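PDB 4DNX: sulfate adenylyltransferase, which catalyses the transfer of the adenylyl group of ATP to sulfate, giving adenosine 5'-phosphosulfate and diphosphate. Local coordinates for residues A49-P54 / Q285-T290; L84-S89 / E147-Q152; V120-D125 / G153-S158; H280-Q285 / D321-E326; F328-T333 / V342-D347. All coordinates share one frame; numbering follows the deposited sequence.

Interaction 1 (A49-P54 / Q285-T290); sequences AGYFSP and QNMGAT
The side-chain amide of Asn286 is held by the backbone of Tyr51 and Ser53, where the loop following helix 38-48 meets the end of helix 274-287. Both helices finish in a Schellman motif, at Gly50 and Gly288, and the first leads directly into a type I beta turn from Gly50 to Ser53. The tight part of the contact is centred on ND2 of Asn286. One N-H runs almost straight (171°) to Tyr51 O, 3.0 Å from ND2, with the acceptor in the amide plane but the nitrogen standing well above the carbonyl plane of Tyr51. The other reaches Ser53 O, also 3.0 Å from ND2, along a more bent path. On the far branch OD1 accepts from Val5 N, which helps to fix the rotation of the amide. An alanine here would probably leave Tyr51 O without this donor and open a gap between the turn and the helix end. The Tyr51-Met287 side is looser: CE1 of the ring comes no nearer than 4.0 Å to Met287 CB, and the sulfur end of Met287 leads away. Both side chains also lean on Ala180 and Ile183 of helix 180-190. The contact thus joins the PUA-like region to the ATP-sulfurylase region in a buried setting, where Tyr51 OH is hydrogen-bonded to Arg178 O and His227 NE2.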
# COMPACT_ATOMS: atom_id res chain seq x y z
N ALA A 49 -4.89 2.96 -11.26
CA ALA A 49 -5.32 2.56 -9.88
C ALA A 49 -6.80 2.22 -9.84
O ALA A 49 -7.32 1.87 -8.77
CB ALA A 49 -5.01 3.72 -8.92
N GLY A 50 -7.49 2.28 -10.99
CA GLY A 50 -8.91 1.88 -11.07
C GLY A 50 -9.91 2.98 -10.69
O GLY A 50 -11.14 2.78 -10.77
N TYR A 51 -9.43 4.15 -10.29
CA TYR A 51 -10.33 5.24 -9.94
C TYR A 51 -11.16 5.73 -11.14
O TYR A 51 -12.31 6.19 -10.97
CB TYR A 51 -9.54 6.40 -9.36
CG TYR A 51 -9.04 6.14 -7.94
CD1 TYR A 51 -9.95 6.08 -6.87
CD2 TYR A 51 -7.67 5.97 -7.67
CE1 TYR A 51 -9.50 5.84 -5.56
CE2 TYR A 51 -7.17 5.74 -6.40
CZ TYR A 51 -8.12 5.68 -5.32
OH TYR A 51 -7.65 5.48 -4.05
N PHE A 52 -10.59 5.68 -12.36
CA PHE A 52 -11.31 6.15 -13.55
C PHE A 52 -11.82 4.99 -14.40
O PHE A 52 -12.08 5.10 -15.60
CB PHE A 52 -10.41 7.10 -14.38
CG PHE A 52 -10.13 8.44 -13.73
CD1 PHE A 52 -10.77 8.88 -12.55
CD2 PHE A 52 -9.16 9.24 -14.29
CE1 PHE A 52 -10.48 10.14 -12.00
CE2 PHE A 52 -8.84 10.52 -13.73
CZ PHE A 52 -9.47 10.95 -12.61
N SER A 53 -12.05 3.85 -13.73
CA SER A 53 -12.65 2.73 -14.43
C SER A 53 -14.06 2.99 -14.97
O SER A 53 -14.80 3.79 -14.34
CB SER A 53 -12.78 1.54 -13.44
OG SER A 53 -13.42 0.40 -14.05
N PRO A 54 -14.22 2.76 -16.27
CA PRO A 54 -13.72 1.57 -16.95
C PRO A 54 -12.93 2.13 -18.15
O PRO A 54 -12.72 1.41 -19.15
CB PRO A 54 -14.99 0.84 -17.43
CG PRO A 54 -15.92 1.94 -17.73
CD PRO A 54 -15.66 2.97 -16.63
N GLN A 285 -17.26 6.26 -5.91
CA GLN A 285 -18.13 5.08 -6.14
C GLN A 285 -17.24 3.92 -6.58
O GLN A 285 -17.43 2.78 -6.11
CB GLN A 285 -19.23 5.37 -7.17
CG GLN A 285 -20.16 4.14 -7.37
CD GLN A 285 -21.34 4.42 -8.29
OE1 GLN A 285 -21.94 5.50 -8.26
NE2 GLN A 285 -21.71 3.40 -9.09
N ASN A 286 -16.29 4.20 -7.48
CA ASN A 286 -15.37 3.12 -7.90
C ASN A 286 -14.59 2.44 -6.76
O ASN A 286 -14.40 1.24 -6.78
CB ASN A 286 -14.41 3.61 -9.01
CG ASN A 286 -15.05 3.51 -10.37
OD1 ASN A 286 -16.00 2.76 -10.57
ND2 ASN A 286 -14.50 4.24 -11.34
N MET A 287 -14.18 3.21 -5.76
CA MET A 287 -13.46 2.67 -4.61
C MET A 287 -14.40 1.95 -3.60
O MET A 287 -13.90 1.20 -2.76
CB MET A 287 -12.58 3.76 -3.97
CG MET A 287 -13.30 4.52 -2.92
SD MET A 287 -12.25 5.91 -2.38
CE MET A 287 -13.26 6.47 -0.98
N GLY A 288 -15.75 2.07 -3.76
CA GLY A 288 -16.68 1.29 -2.95
C GLY A 288 -17.48 2.09 -1.92
O GLY A 288 -18.24 1.50 -1.13
N ALA A 289 -17.31 3.41 -1.91
CA ALA A 289 -18.09 4.25 -0.99
C ALA A 289 -19.53 4.35 -1.48
O ALA A 289 -19.78 4.41 -2.70
CB ALA A 289 -17.48 5.64 -0.85
N THR A 290 -20.46 4.38 -0.52
CA THR A 290 -21.87 4.51 -0.83
C THR A 290 -22.38 5.94 -0.68
O THR A 290 -23.46 6.28 -1.20
CB THR A 290 -22.75 3.54 0.03
OG1 THR A 290 -22.54 3.81 1.42
CG2 THR A 290 -22.44 2.08 -0.22

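Interaction 2 (L84-S89 / E147-Q152); sequences LCLLES and ETFNSQ
Gln152 and Leu86 bury the most surface here, their side chains crossing at about a right angle where strand 86-87, in the mixed sheet of the PUA-like region, meets the end of helix 144-149. The crossing begins at the roots, with Gln152 CB 3.9 Å from Leu86 CB, and continues where Gln152 NE2 rides 3.8 Å from Leu86 CD1. CG of Gln152 lies anti to its carbonyl carbon (chi1 -59°) and the chain beyond is extended, carrying the amide past the leucine. There NE2 donates almost straight (173°) to Phe149 O at 3.1 Å, in the last turn of that helix, and also bonds Gln39 OE1. Gln152 OE1 is hydrogen-bonded to Ser37 OG and accepts from a water 2.7 Å away. That same water donates to Leu84 O and accepts from Leu86 N, which face away from strand 155-163, whose backbone pairs with Cys85 and Leu87. Phe149 adds the apolar share: its ring edge, at CE1, meets Leu84 CD1 at 3.9 Å, while Met128 and Met131 of helix 125-136 pack on the ring. No direct hydrogen bond links the two segments; their polar link runs through the bridging water, while leucine and phenylalanine carbons supply the dry contact.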
# COMPACT_ATOMS: atom_id res chain seq x y z
N LEU A 84 -7.15 14.21 -21.11
CA LEU A 84 -6.34 14.52 -22.29
C LEU A 84 -4.85 14.35 -22.01
O LEU A 84 -4.36 14.53 -20.88
CB LEU A 84 -6.62 15.95 -22.76
CG LEU A 84 -7.96 16.18 -23.49
CD1 LEU A 84 -8.26 17.64 -23.58
CD2 LEU A 84 -7.89 15.57 -24.92
N CYS A 85 -4.13 13.97 -23.06
CA CYS A 85 -2.65 14.02 -23.04
C CYS A 85 -2.23 15.02 -24.09
O CYS A 85 -2.11 14.70 -25.29
CB CYS A 85 -2.04 12.64 -23.37
SG CYS A 85 -0.24 12.70 -23.27
N LEU A 86 -2.04 16.26 -23.63
CA LEU A 86 -1.69 17.37 -24.52
C LEU A 86 -0.19 17.60 -24.45
O LEU A 86 0.39 17.54 -23.38
CB LEU A 86 -2.42 18.64 -24.07
CG LEU A 86 -3.93 18.68 -24.36
CD1 LEU A 86 -4.58 19.86 -23.65
CD2 LEU A 86 -4.10 18.84 -25.85
N LEU A 87 0.40 17.90 -25.60
CA LEU A 87 1.86 18.06 -25.77
C LEU A 87 2.11 19.30 -26.63
O LEU A 87 1.28 19.67 -27.47
CB LEU A 87 2.42 16.85 -26.49
CG LEU A 87 2.23 15.45 -25.85
CD1 LEU A 87 2.78 14.45 -26.87
CD2 LEU A 87 2.95 15.36 -24.51
N GLU A 88 3.29 19.91 -26.48
CA GLU A 88 3.67 21.00 -27.34
C GLU A 88 3.81 20.50 -28.80
O GLU A 88 3.42 21.18 -29.76
CB GLU A 88 5.00 21.56 -26.81
CG GLU A 88 5.52 22.73 -27.60
CD GLU A 88 4.50 23.85 -27.69
OE1 GLU A 88 3.81 24.11 -26.68
OE2 GLU A 88 4.39 24.46 -28.79
N SER A 89 4.34 19.29 -28.96
CA SER A 89 4.54 18.72 -30.29
C SER A 89 4.57 17.19 -30.25
O SER A 89 5.00 16.61 -29.26
CB SER A 89 5.86 19.24 -30.87
OG SER A 89 6.22 18.51 -32.02
N GLU A 147 -5.61 28.01 -16.19
CA GLU A 147 -4.23 28.35 -16.61
C GLU A 147 -3.46 27.06 -16.91
O GLU A 147 -2.83 26.94 -17.96
CB GLU A 147 -3.50 29.17 -15.56
CG GLU A 147 -2.10 29.64 -15.99
CD GLU A 147 -1.37 30.38 -14.87
OE1 GLU A 147 -1.17 31.60 -14.99
OE2 GLU A 147 -1.02 29.73 -13.85
N THR A 148 -3.54 26.08 -16.02
CA THR A 148 -2.86 24.79 -16.23
C THR A 148 -3.34 24.11 -17.49
O THR A 148 -2.55 23.61 -18.30
CB THR A 148 -3.06 23.85 -14.98
OG1 THR A 148 -2.39 24.46 -13.87
CG2 THR A 148 -2.53 22.42 -15.23
N PHE A 149 -4.67 24.07 -17.68
CA PHE A 149 -5.25 23.32 -18.81
C PHE A 149 -4.74 23.91 -20.12
O PHE A 149 -4.43 23.18 -21.07
CB PHE A 149 -6.80 23.39 -18.73
CG PHE A 149 -7.52 22.60 -19.81
CD1 PHE A 149 -7.37 21.21 -19.90
CD2 PHE A 149 -8.34 23.25 -20.75
CE1 PHE A 149 -8.04 20.46 -20.91
CE2 PHE A 149 -9.01 22.52 -21.76
CZ PHE A 149 -8.86 21.12 -21.82
N ASN A 150 -4.63 25.23 -20.14
CA ASN A 150 -4.28 25.95 -21.36
C ASN A 150 -2.77 26.14 -21.53
O ASN A 150 -2.32 26.84 -22.45
CB ASN A 150 -5.00 27.30 -21.39
CG ASN A 150 -6.46 27.15 -21.78
OD1 ASN A 150 -6.79 27.11 -22.96
ND2 ASN A 150 -7.33 27.03 -20.79
N SER A 151 -2.00 25.50 -20.65
CA SER A 151 -0.54 25.68 -20.62
C SER A 151 0.23 24.42 -20.94
O SER A 151 1.40 24.31 -20.57
CB SER A 151 -0.09 26.20 -19.24
OG SER A 151 -0.37 27.59 -19.19
N GLN A 152 -0.40 23.51 -21.68
CA GLN A 152 0.17 22.19 -21.92
C GLN A 152 0.55 21.94 -23.36
O GLN A 152 1.14 20.88 -23.66
CB GLN A 152 -0.82 21.10 -21.52
CG GLN A 152 -1.27 21.14 -20.04
CD GLN A 152 -2.32 20.09 -19.79
OE1 GLN A 152 -1.99 18.95 -19.47
NE2 GLN A 152 -3.59 20.42 -20.06
O HOH W 1 -2.63 16.65 -20.69

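Interaction 3 (V120-D125 / G153-S158); sequences VEQVSD and GRTAIS
Arg154 meets residues 123-125 with both its backbone and its side chain. Its carbonyl O accepts from Val123 N at 2.8 Å. Its guanidinium grips Asp125 end-on, NH1 and NH2 both on the single atom OD1, NH1 at 2.9 Å, with the carboxylate and guanidinium planes perpendicular; the side chain is modelled in two conformers, so this salt bridge is doubtful as a permanent link. Thr155 and Arg154 together form a classic beta bulge opposite Leu87 on the adjoining strand. Thr155 OG1 lies beside its backbone N (chi1 -60°), 3.0 Å from Gln122 OE1, and one water touches both oxygens; Thr155 CG2 rests 3.7 Å from Val120 CG1. An alanine here would probably leave Val120 CG1 without its methyl neighbour and the water without one of its partners. Strands 119-122 and 155-163 run antiparallel in the mixed sheet of the PUA-like region, and Ala156 forms the hydrogen-bonded pair with Glu121: Ala156 N reaches Glu121 O at 2.8 Å and Ala156 O accepts from Glu121 N at 2.9 Å. Ala156 CB, on the same face as Glu121, packs against Val123 CG2. Ile157 returns to the threonine face, its CG2 side by side with Val120 CG2 at 4.2 Å. At Ser158, OG and Glu121 OE1 share a water 2.7 Å from each, and OE1 is also bonded by Leu61 N.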
# COMPACT_ATOMS: atom_id res chain seq x y z
N VAL A 120 -3.55 11.32 -33.35
CA VAL A 120 -2.79 12.49 -32.97
C VAL A 120 -3.52 13.67 -33.62
O VAL A 120 -3.65 13.72 -34.86
CB VAL A 120 -1.33 12.44 -33.51
CG1 VAL A 120 -0.61 13.76 -33.24
CG2 VAL A 120 -0.55 11.26 -32.92
N GLU A 121 -4.00 14.61 -32.81
CA GLU A 121 -4.89 15.68 -33.26
C GLU A 121 -4.43 17.06 -32.77
O GLU A 121 -3.92 17.17 -31.66
CB GLU A 121 -6.33 15.43 -32.75
CG GLU A 121 -6.94 14.10 -33.23
CD GLU A 121 -8.29 13.76 -32.58
OE1 GLU A 121 -8.30 13.59 -31.36
OE2 GLU A 121 -9.32 13.69 -33.30
N GLN A 122 -4.60 18.10 -33.58
CA GLN A 122 -4.37 19.47 -33.13
C GLN A 122 -5.66 20.05 -32.58
O GLN A 122 -6.71 19.95 -33.24
CB GLN A 122 -3.89 20.34 -34.30
CG GLN A 122 -2.74 19.72 -35.07
CD GLN A 122 -1.57 19.40 -34.16
OE1 GLN A 122 -1.21 20.20 -33.27
NE2 GLN A 122 -0.96 18.22 -34.35
N VAL A 123 -5.60 20.68 -31.42
CA VAL A 123 -6.76 21.33 -30.84
C VAL A 123 -6.79 22.82 -31.20
O VAL A 123 -5.80 23.53 -31.00
CB VAL A 123 -6.75 21.19 -29.32
CG1 VAL A 123 -8.15 21.54 -28.80
CG2 VAL A 123 -6.35 19.75 -28.93
N SER A 124 -7.92 23.29 -31.75
CA SER A 124 -8.03 24.70 -32.17
C SER A 124 -8.27 25.59 -30.94
O SER A 124 -8.66 25.10 -29.88
CB SER A 124 -9.17 24.90 -33.18
OG SER A 124 -10.41 24.75 -32.49
N ASP A 125 -8.04 26.90 -31.11
CA ASP A 125 -8.38 27.88 -30.07
C ASP A 125 -9.84 27.75 -29.68
O ASP A 125 -10.16 27.79 -28.48
CB ASP A 125 -8.10 29.32 -30.53
CG ASP A 125 -6.62 29.60 -30.77
OD1 ASP A 125 -5.77 28.78 -30.38
OD2 ASP A 125 -6.33 30.66 -31.39
N GLY A 153 0.19 22.84 -24.25
CA GLY A 153 0.32 22.63 -25.67
C GLY A 153 -1.01 22.23 -26.28
O GLY A 153 -2.01 22.04 -25.54
N ARG A 154 -1.02 22.03 -27.60
CA ARG A 154 -2.26 21.85 -28.37
C ARG A 154 -2.29 20.57 -29.22
O ARG A 154 -3.20 20.40 -30.04
CB ARG A 154 -2.49 23.07 -29.29
CG ARG A 154 -2.65 24.39 -28.55
CD ARG A 154 -3.79 24.34 -27.53
NE ARG A 154 -4.27 25.69 -27.24
CZ ARG A 154 -4.83 26.53 -28.11
NH1 ARG A 154 -5.06 26.19 -29.39
NH2 ARG A 154 -5.18 27.73 -27.67
N THR A 155 -1.32 19.67 -29.02
CA THR A 155 -1.33 18.39 -29.72
C THR A 155 -1.85 17.31 -28.77
O THR A 155 -1.22 17.00 -27.77
CB THR A 155 0.08 18.00 -30.23
OG1 THR A 155 0.55 19.01 -31.14
CG2 THR A 155 0.05 16.66 -30.98
N ALA A 156 -3.01 16.74 -29.10
CA ALA A 156 -3.61 15.69 -28.26
C ALA A 156 -3.26 14.32 -28.81
O ALA A 156 -3.48 14.05 -30.01
CB ALA A 156 -5.12 15.87 -28.24
N ILE A 157 -2.69 13.45 -27.97
CA ILE A 157 -2.44 12.06 -28.37
C ILE A 157 -3.41 11.18 -27.59
O ILE A 157 -3.65 11.40 -26.37
CB ILE A 157 -0.95 11.67 -28.17
CG1 ILE A 157 -0.54 11.78 -26.71
CG2 ILE A 157 -0.08 12.63 -29.02
CD1 ILE A 157 0.86 11.12 -26.43
N SER A 158 -4.00 10.22 -28.30
CA SER A 158 -5.09 9.43 -27.69
C SER A 158 -4.89 7.95 -27.96
O SER A 158 -4.19 7.57 -28.91
CB SER A 158 -6.47 9.88 -28.20
OG SER A 158 -6.53 9.88 -29.63
O HOH W 2 -6.05 12.49 -30.32
O HOH W 3 0.55 21.57 -31.52

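Interaction 4 (H280-Q285 / D321-E326); sequences HAYFRQ and DVLAIE
Gln285 crosses from helix 274-287 of the Rossmann-like ATP-sulfurylase region to the loop that leads into strand 326-329, at an edge of its parallel sheet, meeting Ile325 and Ala324. Its CB lies 3.9 Å from Ile325 CB. CG stands anti to the backbone N (chi1 -178°) and CD continues the extended chain, bringing the amide up to the loop backbone. OE1 then takes two successive peptide N-H groups, from Ala324 N at 2.7 Å and Ile325 N at 3.0 Å. Both approach from the same face of the amide plane, the Ile325 donor standing farther above it. NE2 gives one bond to a water that in turn donates to Val322 O, and another to Lys3 O in the N-terminal loop. Nearer the helix the contact is carbon on carbon: Ile325 CG2 settles 4.0 Å from Ala281 CB, and Ile325 CD1 reaches Arg284 CB at 3.7 Å. The two methyls of Leu323 divide between neighbouring residues of the preceding turn, CD1 4.1 Å from Ala281 CB and CD2 4.0 Å from Tyr282 CA. Two donors on one oxygen would probably polarise the amide and strengthen NE2 as a donor to its own partners.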
# COMPACT_ATOMS: atom_id res chain seq x y z
N HIS A 280 -15.17 13.66 -8.30
CA HIS A 280 -14.97 13.10 -6.94
C HIS A 280 -15.97 12.01 -6.61
O HIS A 280 -15.56 10.96 -6.13
CB HIS A 280 -15.08 14.19 -5.89
CG HIS A 280 -13.91 15.12 -5.86
ND1 HIS A 280 -13.93 16.28 -5.09
CD2 HIS A 280 -12.71 15.09 -6.48
CE1 HIS A 280 -12.77 16.91 -5.24
NE2 HIS A 280 -12.01 16.21 -6.07
N ALA A 281 -17.26 12.25 -6.89
CA ALA A 281 -18.30 11.23 -6.65
C ALA A 281 -18.05 9.99 -7.50
O ALA A 281 -18.15 8.83 -7.02
CB ALA A 281 -19.71 11.82 -6.87
N TYR A 282 -17.65 10.22 -8.75
CA TYR A 282 -17.40 9.11 -9.67
C TYR A 282 -16.32 8.16 -9.12
O TYR A 282 -16.56 6.93 -9.01
CB TYR A 282 -16.96 9.71 -10.99
CG TYR A 282 -16.76 8.69 -12.11
CD1 TYR A 282 -15.63 7.87 -12.14
CD2 TYR A 282 -17.70 8.59 -13.11
CE1 TYR A 282 -15.48 6.90 -13.17
CE2 TYR A 282 -17.57 7.67 -14.16
CZ TYR A 282 -16.45 6.83 -14.17
OH TYR A 282 -16.35 5.90 -15.19
N PHE A 283 -15.15 8.70 -8.76
CA PHE A 283 -14.08 7.81 -8.31
C PHE A 283 -14.28 7.23 -6.91
O PHE A 283 -13.78 6.13 -6.61
CB PHE A 283 -12.65 8.32 -8.60
CG PHE A 283 -12.20 9.53 -7.83
CD1 PHE A 283 -11.70 9.41 -6.53
CD2 PHE A 283 -12.06 10.75 -8.51
CE1 PHE A 283 -11.17 10.57 -5.85
CE2 PHE A 283 -11.55 11.91 -7.87
CZ PHE A 283 -11.08 11.82 -6.54
N ARG A 284 -15.09 7.93 -6.11
CA ARG A 284 -15.42 7.40 -4.79
C ARG A 284 -16.38 6.23 -4.92
O ARG A 284 -16.36 5.29 -4.10
CB ARG A 284 -15.99 8.50 -3.87
CG ARG A 284 -14.94 9.14 -2.96
CD ARG A 284 -13.92 9.80 -3.72
NE ARG A 284 -12.78 10.44 -3.01
CZ ARG A 284 -12.47 11.74 -2.97
NH1 ARG A 284 -13.31 12.68 -3.40
NH2 ARG A 284 -11.29 12.12 -2.48
N GLN A 285 -17.26 6.26 -5.91
CA GLN A 285 -18.13 5.08 -6.14
C GLN A 285 -17.24 3.92 -6.58
O GLN A 285 -17.43 2.78 -6.11
CB GLN A 285 -19.23 5.37 -7.17
CG GLN A 285 -20.16 4.14 -7.37
CD GLN A 285 -21.34 4.42 -8.29
OE1 GLN A 285 -21.94 5.50 -8.26
NE2 GLN A 285 -21.71 3.40 -9.09
N ASP A 321 -29.58 8.53 -12.76
CA ASP A 321 -29.11 7.16 -12.51
C ASP A 321 -27.76 6.74 -13.16
O ASP A 321 -27.49 5.54 -13.30
CB ASP A 321 -30.25 6.16 -12.81
CG ASP A 321 -31.50 6.41 -11.95
OD1 ASP A 321 -32.61 5.97 -12.33
OD2 ASP A 321 -31.37 7.05 -10.88
N VAL A 322 -26.90 7.68 -13.54
CA VAL A 322 -25.53 7.27 -13.91
C VAL A 322 -24.67 6.92 -12.69
O VAL A 322 -23.75 6.08 -12.78
CB VAL A 322 -24.80 8.30 -14.81
CG1 VAL A 322 -25.50 8.38 -16.16
CG2 VAL A 322 -24.72 9.66 -14.14
N LEU A 323 -24.96 7.56 -11.56
CA LEU A 323 -24.23 7.31 -10.32
C LEU A 323 -25.14 6.67 -9.31
O LEU A 323 -26.29 7.05 -9.20
CB LEU A 323 -23.71 8.62 -9.70
CG LEU A 323 -22.55 9.29 -10.45
CD1 LEU A 323 -22.26 10.66 -9.84
CD2 LEU A 323 -21.29 8.45 -10.44
N ALA A 324 -24.60 5.72 -8.56
CA ALA A 324 -25.33 5.14 -7.46
C ALA A 324 -24.93 5.72 -6.11
O ALA A 324 -25.71 5.64 -5.17
CB ALA A 324 -25.21 3.61 -7.45
N ILE A 325 -23.72 6.28 -6.02
CA ILE A 325 -23.26 6.93 -4.78
C ILE A 325 -24.17 8.12 -4.45
O ILE A 325 -24.65 8.82 -5.38
CB ILE A 325 -21.76 7.32 -4.86
CG1 ILE A 325 -21.21 7.80 -3.50
CG2 ILE A 325 -21.50 8.37 -6.00
CD1 ILE A 325 -19.63 7.91 -3.43
N GLU A 326 -24.42 8.33 -3.16
CA GLU A 326 -25.32 9.41 -2.70
C GLU A 326 -24.49 10.51 -2.05
O GLU A 326 -23.43 10.24 -1.52
CB GLU A 326 -26.32 8.86 -1.69
CG GLU A 326 -27.33 7.90 -2.29
CD GLU A 326 -28.30 7.39 -1.25
OE1 GLU A 326 -28.44 6.14 -1.13
OE2 GLU A 326 -28.91 8.23 -0.54
O HOH W 4 -23.58 3.64 -11.42

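Interaction 5 (F328-T333 / V342-D347); sequences FRADNT and VVMMRD
The guanidinium of Arg346 sets its NH1-NH2 edge against Arg329 O, gripping that single carbonyl oxygen end-on. NH2 lies 2.9 Å from Arg329 O and nearly in line with the carbonyl bond; NH1, also at 2.9 Å from Arg329 O, comes from above the carbonyl plane. The remaining edges are occupied too: NE forms a salt bridge to Asp347 OD1 at 2.9 Å, and NH1 donates to a water that links it to Asp331 OD2. On one face Met344 SD lies 3.8 Å above the guanidinium plane, offset toward the rim. The methionine continues to the Phe328 ring, whose edge it meets tip to tip, CE 3.7 Å from CZ. CG of Arg346 sits between its own backbone N and carbonyl carbon (chi1 66°), which puts it beside Asp331 CB. Asp331 OD1 is bonded by Asn332 N and by Arg296 NH2 in a salt bridge, whereas the backbone N of Asp331 is buried without a partner. Beyond it, Met345 N donates to Asn332 O at 3.2 Å, and Thr333 pairs with Met344 as an antiparallel non-hydrogen-bonded pair, Thr333 CB packing 3.8 Å from Val342 CG1. The contact folds the exit of strand 326-329, an outermost strand of the five-stranded parallel sheet of the Rossmann-like fold, against strand 341-344 of a small antiparallel sheet. Phe328 rests on Ala215 and Ala218 of helix 206-219, Thr333 on Ala207 of the same helix, while strand 341-344 pairs with strand 333-336.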
# COMPACT_ATOMS: atom_id res chain seq x y z
N PHE A 328 -23.95 13.29 0.87
CA PHE A 328 -24.32 13.86 2.15
C PHE A 328 -24.00 15.36 2.07
O PHE A 328 -22.83 15.72 1.89
CB PHE A 328 -23.52 13.25 3.30
CG PHE A 328 -23.90 13.86 4.65
CD1 PHE A 328 -23.17 14.91 5.20
CD2 PHE A 328 -25.04 13.42 5.30
CE1 PHE A 328 -23.58 15.49 6.45
CE2 PHE A 328 -25.44 13.98 6.55
CZ PHE A 328 -24.70 15.02 7.09
N ARG A 329 -25.03 16.19 2.18
CA ARG A 329 -24.87 17.63 1.97
C ARG A 329 -24.52 18.28 3.30
O ARG A 329 -25.38 18.38 4.18
CB ARG A 329 -26.16 18.23 1.40
CG ARG A 329 -26.42 17.82 -0.04
CD ARG A 329 -27.77 18.36 -0.56
NE ARG A 329 -27.88 18.04 -1.99
CZ ARG A 329 -28.75 18.61 -2.82
NH1 ARG A 329 -29.61 19.52 -2.39
NH2 ARG A 329 -28.77 18.24 -4.09
N ALA A 330 -23.26 18.68 3.43
CA ALA A 330 -22.76 19.33 4.64
C ALA A 330 -22.86 20.86 4.57
O ALA A 330 -23.13 21.44 3.51
CB ALA A 330 -21.33 18.90 4.90
N ASP A 331 -22.65 21.51 5.71
CA ASP A 331 -22.66 22.97 5.81
C ASP A 331 -21.80 23.32 7.03
O ASP A 331 -21.28 22.42 7.72
CB ASP A 331 -24.10 23.47 5.96
CG ASP A 331 -24.28 24.94 5.59
OD1 ASP A 331 -23.28 25.69 5.56
OD2 ASP A 331 -25.43 25.35 5.36
N ASN A 332 -21.63 24.62 7.28
CA ASN A 332 -20.80 25.12 8.39
C ASN A 332 -21.23 24.52 9.73
O ASN A 332 -22.43 24.36 10.00
CB ASN A 332 -20.91 26.64 8.50
CG ASN A 332 -20.35 27.39 7.28
OD1 ASN A 332 -19.34 27.00 6.69
ND2 ASN A 332 -21.00 28.50 6.93
N THR A 333 -20.24 24.21 10.56
CA THR A 333 -20.49 23.69 11.93
C THR A 333 -20.10 24.72 12.98
O THR A 333 -19.39 25.70 12.70
CB THR A 333 -19.66 22.42 12.24
OG1 THR A 333 -18.25 22.74 12.19
CG2 THR A 333 -19.95 21.27 11.30
N VAL A 342 -20.57 19.57 18.73
CA VAL A 342 -20.46 20.20 17.44
C VAL A 342 -21.68 19.81 16.59
O VAL A 342 -22.05 18.63 16.53
CB VAL A 342 -19.14 19.83 16.79
CG1 VAL A 342 -19.07 20.38 15.38
CG2 VAL A 342 -17.99 20.38 17.65
N VAL A 343 -22.31 20.81 15.97
CA VAL A 343 -23.47 20.56 15.10
C VAL A 343 -23.31 21.37 13.81
O VAL A 343 -22.52 22.34 13.75
CB VAL A 343 -24.80 20.94 15.78
CG1 VAL A 343 -25.08 20.03 16.98
CG2 VAL A 343 -24.84 22.43 16.24
N MET A 344 -24.06 20.98 12.78
CA MET A 344 -24.29 21.86 11.64
C MET A 344 -25.31 22.92 12.06
O MET A 344 -26.44 22.61 12.47
CB MET A 344 -24.77 21.08 10.41
CG MET A 344 -23.62 20.60 9.56
SD MET A 344 -24.16 19.52 8.23
CE MET A 344 -24.85 18.11 9.09
N MET A 345 -24.92 24.18 11.95
CA MET A 345 -25.76 25.28 12.41
C MET A 345 -27.17 25.26 11.79
O MET A 345 -28.17 25.49 12.48
CB MET A 345 -25.05 26.60 12.15
CG MET A 345 -23.66 26.69 12.79
SD MET A 345 -23.03 28.38 12.81
CE MET A 345 -22.23 28.42 11.23
N ARG A 346 -27.22 24.90 10.51
CA ARG A 346 -28.48 24.83 9.74
C ARG A 346 -29.48 23.83 10.35
O ARG A 346 -30.69 24.00 10.19
CB ARG A 346 -28.19 24.51 8.25
CG ARG A 346 -27.60 23.13 7.99
CD ARG A 346 -28.32 22.37 6.86
NE ARG A 346 -28.09 20.92 6.97
CZ ARG A 346 -27.47 20.16 6.07
NH1 ARG A 346 -27.00 20.69 4.94
NH2 ARG A 346 -27.32 18.86 6.29
N ASP A 347 -28.98 22.86 11.09
CA ASP A 347 -29.79 21.78 11.66
C ASP A 347 -30.17 22.03 13.12
O ASP A 347 -30.82 21.20 13.74
CB ASP A 347 -29.08 20.44 11.51
CG ASP A 347 -29.05 19.97 10.06
OD1 ASP A 347 -29.87 20.47 9.26
OD2 ASP A 347 -28.19 19.12 9.70
O HOH W 5 -27.36 23.33 4.12
O HOH W 6 -24.82 24.93 8.90

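Interactions 1 and 4 share Gln285 and both use helix 274-287. Their centres are 9 Å apart, and Tyr282 OH bonds Ser53 O at 2.8 Å, so the inter-region contact and the packing of helix 274-287 within the ATP-sulfurylase region meet on that helix. Interactions 2 and 3 are likewise 9 Å apart between centres, joined through Leu87 N to Thr155 O (2.8 Å) in one sheet of the PUA-like region. Interaction 5 follows interaction 4 along the chain, with centres 22 Å apart, and lies about 44 Å from interaction 3, centre to centre. The structure is the open state; helix 274-287 is probably close to the nucleotide site, since Arg284 bonds Gln199 and His227.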